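Local coordinates for putative translation initiation inhibitor (PDB 3GTZ), which is of unknown function but belongs to the RutC family of YjgF-like proteins and forms a trimer in the crystal, at residues Thr66-Asp71 with Val97-Met102; Phe38-Asn43 with Lys105-Ile110. All blocks are in the same frame, centred on the assembly; numbering follows the deposited sequence.

Contact 1: Thr66-Asp71 with Val97-Met102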
loop_
_atom_site.group_PDB
_atom_site.type_symbol
_atom_site.label_atom_id
_atom_site.label_comp_id
_atom_site.label_asym_id
_atom_site.label_seq_id
_atom_site.Cartn_x
_atom_site.Cartn_y
_atom_site.Cartn_z
ATOM N N THR A 66 0.698 4.681 5.929
ATOM C CA THR A 66 1.629 3.601 6.120
ATOM C C THR A 66 2.983 4.226 6.300
ATOM O O THR A 66 3.422 4.994 5.466
ATOM C CB THR A 66 1.626 2.677 4.927
ATOM O OG1 THR A 66 0.263 2.326 4.637
ATOM C CG2 THR A 66 2.438 1.393 5.195
ATOM N N ILE A 67 3.611 3.928 7.430
ATOM C CA ILE A 67 4.903 4.473 7.805
ATOM C C ILE A 67 5.953 3.376 7.652
ATOM O O ILE A 67 5.828 2.316 8.242
ATOM C CB ILE A 67 4.865 4.949 9.268
ATOM C CG1 ILE A 67 3.739 5.977 9.457
ATOM C CG2 ILE A 67 6.153 5.572 9.661
ATOM C CD1 ILE A 67 3.733 6.641 10.853
ATOM N N PHE A 68 6.965 3.625 6.833
ATOM C CA PHE A 68 8.082 2.709 6.674
ATOM C C PHE A 68 9.275 3.297 7.404
ATOM O O PHE A 68 9.638 4.430 7.183
ATOM C CB PHE A 68 8.419 2.510 5.212
ATOM C CG PHE A 68 7.343 1.827 4.420
ATOM C CD1 PHE A 68 7.210 0.467 4.456
ATOM C CD2 PHE A 68 6.465 2.560 3.626
ATOM C CE1 PHE A 68 6.212 -0.185 3.716
ATOM C CE2 PHE A 68 5.463 1.925 2.872
ATOM C CZ PHE A 68 5.336 0.547 2.920
ATOM N N LEU A 69 9.855 2.525 8.315
ATOM C CA LEU A 69 11.067 2.937 9.041
ATOM C C LEU A 69 12.191 2.048 8.597
ATOM O O LEU A 69 11.983 0.861 8.426
ATOM C CB LEU A 69 10.865 2.749 10.542
ATOM C CG LEU A 69 9.831 3.647 11.217
ATOM C CD1 LEU A 69 9.375 3.006 12.493
ATOM C CD2 LEU A 69 10.355 5.072 11.471
ATOM N N SER A 70 13.380 2.598 8.445
ATOM C CA SER A 70 14.546 1.791 8.127
ATOM C C SER A 70 15.074 0.946 9.312
ATOM O O SER A 70 15.763 -0.058 9.106
ATOM C CB SER A 70 15.658 2.680 7.562
ATOM O OG SER A 70 16.165 3.540 8.542
ATOM N N ASP A 71 14.720 1.333 10.537
ATOM C CA ASP A 71 15.292 0.731 11.731
ATOM C C ASP A 71 14.200 0.631 12.771
ATOM O O ASP A 71 13.450 1.564 12.976
ATOM C CB ASP A 71 16.456 1.584 12.251
ATOM C CG ASP A 71 17.485 0.787 13.045
ATOM O OD1 ASP A 71 17.119 -0.234 13.696
ATOM O OD2 ASP A 71 18.672 1.210 13.058
ATOM N N VAL A 97 5.652 -0.345 9.594
ATOM C CA VAL A 97 6.530 -1.484 9.376
ATOM C C VAL A 97 7.943 -1.035 9.081
ATOM O O VAL A 97 8.151 0.074 8.619
ATOM C CB VAL A 97 6.073 -2.315 8.187
ATOM C CG1 VAL A 97 4.636 -2.755 8.381
ATOM C CG2 VAL A 97 6.269 -1.530 6.863
ATOM N N GLN A 98 8.912 -1.923 9.311
ATOM C CA GLN A 98 10.328 -1.618 9.073
ATOM C C GLN A 98 10.757 -2.255 7.787
ATOM O O GLN A 98 10.497 -3.391 7.567
ATOM C CB GLN A 98 11.187 -2.145 10.205
ATOM C CG GLN A 98 12.655 -1.821 10.065
ATOM C CD GLN A 98 13.407 -2.861 9.281
ATOM O OE1 GLN A 98 13.084 -4.031 9.335
ATOM N NE2 GLN A 98 14.420 -2.438 8.557
ATOM N N ALA A 99 11.415 -1.505 6.930
ATOM C CA ALA A 99 11.791 -1.990 5.617
ATOM C C ALA A 99 13.000 -1.216 5.113
ATOM O O ALA A 99 13.399 -0.212 5.704
ATOM C CB ALA A 99 10.632 -1.854 4.668
ATOM N N GLY A 100 13.599 -1.698 4.033
ATOM C CA GLY A 100 14.714 -0.995 3.428
ATOM C C GLY A 100 14.198 0.135 2.558
ATOM O O GLY A 100 13.263 -0.035 1.803
ATOM N N LEU A 101 14.836 1.286 2.652
ATOM C CA LEU A 101 14.388 2.485 1.983
ATOM C C LEU A 101 15.418 2.850 0.910
ATOM O O LEU A 101 16.586 2.454 1.005
ATOM C CB LEU A 101 14.237 3.588 3.007
ATOM C CG LEU A 101 12.922 3.740 3.778
ATOM C CD1 LEU A 101 12.003 2.507 3.869
ATOM C CD2 LEU A 101 13.234 4.332 5.172
ATOM N N MET A 102 14.993 3.597 -0.105
ATOM C CA MET A 102 15.874 3.869 -1.239
ATOM C C MET A 102 17.151 4.627 -0.841
ATOM O O MET A 102 18.233 4.251 -1.287
ATOM C CB MET A 102 15.124 4.566 -2.389
ATOM C CG MET A 102 16.034 5.011 -3.564
ATOM S SD MET A 102 15.466 4.591 -5.253
ATOM C CE MET A 102 17.128 4.550 -5.965
#
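I67 and L69 flank V97 in a parallel ladder: V97 N donates to I67 O at 3.0 Å, and L69 N returns to V97 O. A99, just beyond its strand, donates through N to O of L69, the last residue of the other strand, at 2.9 Å. Q98 CG stands anti to the backbone N (chi1 -178°) and the chain bends at chi2 (-88°), which brings Q98 NE2 to a hydrogen bond with S70 O at 2.8 Å; the nitrogen lies above the carbonyl plane, 62° out of it. Apolar contacts form beside the ladder. F68 and V97 point the same way, with V97 CG2 set obliquely against the ring, 3.3 Å from F68 CD1. Beyond A99 the chain bends across the end of the other segment, and L101 CD1 lies 3.8 Å from F68 CB, its CD2 3.8 Å from S70 CB. These segments join the two parallel strands of a beta-alpha-beta unit whose helix 75-85 covers I67 and L69 through M78. Strand 108-115 runs along the other edge of strand 62-69, while F68 faces C95 of the second subunit and V97 packs on F68 of the third.

Contact 2: Phe38-Asn43 with Lys105-Ile110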
loop_
_atom_site.group_PDB
_atom_site.type_symbol
_atom_site.label_atom_id
_atom_site.label_comp_id
_atom_site.label_asym_id
_atom_site.label_seq_id
_atom_site.Cartn_x
_atom_site.Cartn_y
_atom_site.Cartn_z
ATOM N N PHE A 38 13.114 11.451 14.678
ATOM C CA PHE A 38 12.086 12.341 15.212
ATOM C C PHE A 38 11.935 13.565 14.317
ATOM O O PHE A 38 10.834 13.900 13.900
ATOM C CB PHE A 38 12.331 12.787 16.652
ATOM C CG PHE A 38 11.323 13.803 17.109
ATOM C CD1 PHE A 38 10.038 13.409 17.463
ATOM C CD2 PHE A 38 11.619 15.154 17.068
ATOM C CE1 PHE A 38 9.096 14.329 17.829
ATOM C CE2 PHE A 38 10.678 16.081 17.405
ATOM C CZ PHE A 38 9.396 15.669 17.785
ATOM N N GLU A 39 13.037 14.208 13.993
ATOM C CA GLU A 39 12.982 15.330 13.069
ATOM C C GLU A 39 12.421 14.918 11.715
ATOM O O GLU A 39 11.558 15.609 11.184
ATOM C CB GLU A 39 14.339 15.971 12.893
ATOM C CG GLU A 39 14.313 17.239 12.049
ATOM C CD GLU A 39 15.592 18.033 12.157
ATOM O OE1 GLU A 39 16.403 17.790 13.073
ATOM O OE2 GLU A 39 15.801 18.927 11.322
ATOM N N GLN A 40 12.874 13.786 11.170
ATOM C CA GLN A 40 12.465 13.388 9.825
ATOM C C GLN A 40 10.973 13.089 9.804
ATOM O O GLN A 40 10.275 13.501 8.865
ATOM C CB GLN A 40 13.275 12.203 9.321
ATOM C CG GLN A 40 14.690 12.562 8.800
ATOM C CD GLN A 40 15.349 11.470 7.969
ATOM O OE1 GLN A 40 14.812 10.393 7.837
ATOM N NE2 GLN A 40 16.509 11.756 7.394
ATOM N N THR A 41 10.460 12.442 10.860
ATOM C CA THR A 41 9.022 12.167 10.932
ATOM C C THR A 41 8.183 13.453 11.094
ATOM O O THR A 41 7.233 13.680 10.362
ATOM C CB THR A 41 8.696 11.160 12.047
ATOM O OG1 THR A 41 9.460 9.964 11.836
ATOM C CG2 THR A 41 7.156 10.846 12.104
ATOM N N ALA A 42 8.553 14.293 12.054
ATOM C CA ALA A 42 7.869 15.577 12.312
ATOM C C ALA A 42 7.836 16.470 11.068
ATOM O O ALA A 42 6.826 17.090 10.722
ATOM C CB ALA A 42 8.597 16.281 13.401
ATOM N N ASN A 43 8.972 16.526 10.400
ATOM C CA ASN A 43 9.141 17.304 9.181
ATOM C C ASN A 43 8.293 16.724 8.047
ATOM O O ASN A 43 7.706 17.467 7.274
ATOM C CB ASN A 43 10.615 17.285 8.822
ATOM C CG ASN A 43 11.033 18.389 7.862
ATOM O OD1 ASN A 43 10.374 18.689 6.903
ATOM N ND2 ASN A 43 12.215 18.960 8.122
ATOM N N LYS A 105 20.188 7.413 4.140
ATOM C CA LYS A 105 20.006 8.461 5.130
ATOM C C LYS A 105 18.533 8.667 5.574
ATOM O O LYS A 105 18.276 9.499 6.469
ATOM C CB LYS A 105 20.504 9.783 4.546
ATOM C CG LYS A 105 21.757 10.326 5.181
ATOM C CD LYS A 105 23.012 10.071 4.375
ATOM C CE LYS A 105 24.185 10.904 4.946
ATOM N NZ LYS A 105 23.862 12.386 4.967
ATOM N N TYR A 106 17.572 7.969 4.944
ATOM C CA TYR A 106 16.152 8.111 5.302
ATOM C C TYR A 106 15.844 7.244 6.489
ATOM O O TYR A 106 16.005 6.027 6.405
ATOM C CB TYR A 106 15.214 7.631 4.185
ATOM C CG TYR A 106 15.109 8.473 2.939
ATOM C CD1 TYR A 106 15.569 9.785 2.892
ATOM C CD2 TYR A 106 14.517 7.942 1.795
ATOM C CE1 TYR A 106 15.457 10.544 1.717
ATOM C CE2 TYR A 106 14.403 8.685 0.620
ATOM C CZ TYR A 106 14.868 9.982 0.585
ATOM O OH TYR A 106 14.740 10.725 -0.570
ATOM N N LYS A 107 15.360 7.822 7.584
ATOM C CA LYS A 107 14.972 6.969 8.712
ATOM C C LYS A 107 13.489 6.589 8.555
ATOM O O LYS A 107 13.040 5.585 9.074
ATOM C CB LYS A 107 15.281 7.593 10.106
ATOM C CG LYS A 107 16.469 8.583 10.207
ATOM C CD LYS A 107 17.820 8.020 9.952
ATOM C CE LYS A 107 18.964 9.064 10.199
ATOM N NZ LYS A 107 19.331 10.068 9.089
ATOM N N VAL A 108 12.747 7.382 7.795
ATOM C CA VAL A 108 11.288 7.241 7.700
ATOM C C VAL A 108 10.799 7.655 6.310
ATOM O O VAL A 108 11.450 8.440 5.615
ATOM C CB VAL A 108 10.583 8.074 8.783
ATOM C CG1 VAL A 108 10.996 9.521 8.687
ATOM C CG2 VAL A 108 9.110 7.962 8.668
ATOM N N GLU A 109 9.655 7.103 5.920
ATOM C CA GLU A 109 8.938 7.504 4.722
ATOM C C GLU A 109 7.442 7.253 5.001
ATOM O O GLU A 109 7.101 6.365 5.797
ATOM C CB GLU A 109 9.468 6.652 3.595
ATOM C CG GLU A 109 8.993 6.909 2.225
ATOM C CD GLU A 109 9.882 6.169 1.204
ATOM O OE1 GLU A 109 9.323 5.444 0.338
ATOM O OE2 GLU A 109 11.134 6.280 1.313
ATOM N N ILE A 110 6.546 8.040 4.417
ATOM C CA ILE A 110 5.132 7.970 4.833
ATOM C C ILE A 110 4.161 8.093 3.656
ATOM O O ILE A 110 4.102 9.133 3.009
ATOM C CB ILE A 110 4.786 9.076 5.863
ATOM C CG1 ILE A 110 5.711 9.021 7.097
ATOM C CG2 ILE A 110 3.348 8.937 6.292
ATOM C CD1 ILE A 110 5.437 10.103 8.141
#
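Q40 of helix 37-54 reaches across to the K105-K107 loop that leads into strand 108-115, and its carboxamide holds that backbone at two points. OE1 accepts from K107 N at 2.6 Å along a nearly straight N-H...O line (169°), and NE2 donates to K105 O at 3.0 Å. A chain extended beyond CG (chi2 -165°) carries the amide this far from the helix. With one end accepting and the other donating, the two bonds fix which way round the amide lies; NE2 also bonds N32 O. K105 O takes a second donor, K107 NZ at 2.9 Å, the two nitrogens approaching from opposite faces of the carbonyl plane. K107 NZ is further held by A35 O. This is the helix-on-sheet layer of the alpha+beta fold of YjgF-like proteins: helix and strand segments run nearly parallel, 16° apart, with their axes 8.3 Å apart. V108 and I110 point from the strand to the helix, and E109 between them points away from the helix and packs on C95 of the second subunit. V108 CG1 touches both Q40 CB, at 3.6 Å, and T41 OG1, at 3.5 Å, the two contacts about a right angle apart. T41 OG1 itself bonds A37 O, one turn back in the helix. Farther along, T41 CG2 approaches I110 CD1 at a looser 4.4 Å.

Overall arrangement
Contacts 1 and 2 meet through the neighbouring antiparallel strands 62-69 and 108-115: F68 N probably bonds to E109 O between the strands, and S70 N to K107 O just beyond the end of 62-69 and before the start of 108-115. Contact 1 is the more buried and lies within the sheet, so regular backbone pairing dominates and its side chains lie along both faces, with F68 and V97 turned to the other subunits. Contact 2 joins that sheet to a helix: its V108 side is buried, its K105 end exposed, and its polar bonds run from a glutamine side chain to loop backbone. I67 and L69 pack on V108, on the same helix-covered face of the sheet.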